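Local atomic coordinates of luciferase-like enzymeAMP-CoA-ligase (Zophobas atratus, PDB entry 4W8O), a protein that probably activates carboxylic acids with ATP as an AMP-CoA-ligase of the ANL superfamily, being a luciferase-like enzyme from a nonluminescent mealworm. Residues 320-323 with 329-332. Residues are numbered along the deposited sequence; the frame is centred on the assembly and turned at random.
Sequences FGYG and LLSI
With its CG swung anti to the backbone N (chi1 168°), Tyr322 carries its ring out past Ser331 OG, with Leu330 meeting it at a slant; Leu330, whose CG lies anti to its own carbonyl carbon (chi1 -74°), sends CD1 to within 3.8 Å of Tyr322 CE2. Ser331 OG sits at the edge of the ring, near its plane, and 3.3 Å from Tyr322 CB, while its hydrogen bond goes to the backbone O of Cys349. The two backbones pair antiparallel. Tyr322 N donates to Ser331 O (2.9 Å), and Tyr322 O is gripped twice, by Leu330 N at 2.7 Å and by Ser331 N at 3.2 Å, the latter tilted from the carbonyl plane. Leu329 CD1 lies in van der Waals contact with Tyr322 O, 3.5 Å away. At its far end the ring hydroxyl is hydrogen-bonded to Asp407 OD2, tying the hairpin to strand 403-411. An alanine in place of Tyr322 would probably leave Leu330 CD1 without its aromatic neighbour and Asp407 without this hydroxyl. Gly321, Gly323 and Leu329 also line the pocket holding a polyethylene glycol chain. Two residues, Leu330 and Ser331, facing one, Tyr322, make a classic beta bulge in the hairpin of strands 317-324 and 328-332.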
loop_
_atom_site.group_PDB
_atom_site.type_symbol
_atom_site.label_atom_id
_atom_site.label_comp_id
_atom_site.label_asym_id
_atom_site.label_seq_id
_atom_site.Cartn_x
_atom_site.Cartn_y
_atom_site.Cartn_z
ATOM N N PHE A 320 -10.318 12.439 -1.940
ATOM C CA PHE A 320 -10.719 11.551 -0.866
ATOM C C PHE A 320 -11.164 10.238 -1.483
ATOM O O PHE A 320 -12.147 10.211 -2.214
ATOM C CB PHE A 320 -11.868 12.181 -0.068
ATOM C CG PHE A 320 -12.263 11.404 1.161
ATOM C CD1 PHE A 320 -13.075 10.279 1.064
ATOM C CD2 PHE A 320 -11.843 11.806 2.417
ATOM C CE1 PHE A 320 -13.439 9.568 2.196
ATOM C CE2 PHE A 320 -12.213 11.106 3.546
ATOM C CZ PHE A 320 -13.013 9.988 3.437
ATOM N N GLY A 321 -10.442 9.158 -1.183
ATOM C CA GLY A 321 -10.736 7.835 -1.730
ATOM C C GLY A 321 -11.181 6.810 -0.701
ATOM O O GLY A 321 -11.222 7.085 0.511
ATOM N N TYR A 322 -11.507 5.620 -1.205
ATOM C CA TYR A 322 -11.994 4.505 -0.399
ATOM C C TYR A 322 -11.370 3.206 -0.898
ATOM O O TYR A 322 -11.397 2.912 -2.092
ATOM C CB TYR A 322 -13.507 4.437 -0.527
ATOM C CG TYR A 322 -14.174 3.184 -0.005
ATOM C CD1 TYR A 322 -14.025 2.784 1.319
ATOM C CD2 TYR A 322 -15.019 2.439 -0.824
ATOM C CE1 TYR A 322 -14.663 1.652 1.804
ATOM C CE2 TYR A 322 -15.657 1.305 -0.350
ATOM C CZ TYR A 322 -15.478 0.918 0.962
ATOM O OH TYR A 322 -16.127 -0.199 1.421
ATOM N N GLY A 323 -10.805 2.430 0.012
ATOM C CA GLY A 323 -10.213 1.154 -0.361
ATOM C C GLY A 323 -9.921 0.291 0.836
ATOM O O GLY A 323 -10.151 0.680 1.968
ATOM N N LEU A 329 -7.714 0.201 -4.136
ATOM C CA LEU A 329 -8.571 1.371 -4.288
ATOM C C LEU A 329 -9.891 1.016 -4.980
ATOM O O LEU A 329 -9.892 0.404 -6.042
ATOM C CB LEU A 329 -7.816 2.443 -5.080
ATOM C CG LEU A 329 -8.312 3.884 -5.054
ATOM C CD1 LEU A 329 -8.612 4.369 -3.649
ATOM C CD2 LEU A 329 -7.257 4.769 -5.705
ATOM N N LEU A 330 -11.004 1.402 -4.356
ATOM C CA LEU A 330 -12.346 1.028 -4.809
ATOM C C LEU A 330 -13.128 2.191 -5.398
ATOM O O LEU A 330 -13.868 2.023 -6.372
ATOM C CB LEU A 330 -13.140 0.432 -3.647
ATOM C CG LEU A 330 -12.721 -0.975 -3.238
ATOM C CD1 LEU A 330 -13.563 -1.436 -2.056
ATOM C CD2 LEU A 330 -12.835 -1.936 -4.422
ATOM N N SER A 331 -13.008 3.361 -4.784
ATOM C CA SER A 331 -13.603 4.562 -5.354
ATOM C C SER A 331 -12.742 5.776 -5.091
ATOM O O SER A 331 -12.080 5.871 -4.056
ATOM C CB SER A 331 -15.028 4.770 -4.833
ATOM O OG SER A 331 -15.055 4.931 -3.428
ATOM N N ILE A 332 -12.764 6.691 -6.055
ATOM C CA ILE A 332 -11.996 7.936 -6.024
ATOM C C ILE A 332 -12.405 8.776 -7.242
ATOM O O ILE A 332 -12.815 8.222 -8.257
ATOM C CB ILE A 332 -10.473 7.667 -6.055
ATOM C CG1 ILE A 332 -9.682 8.957 -5.832
ATOM C CG2 ILE A 332 -10.067 7.016 -7.367
ATOM C CD1 ILE A 332 -8.250 8.726 -5.388
#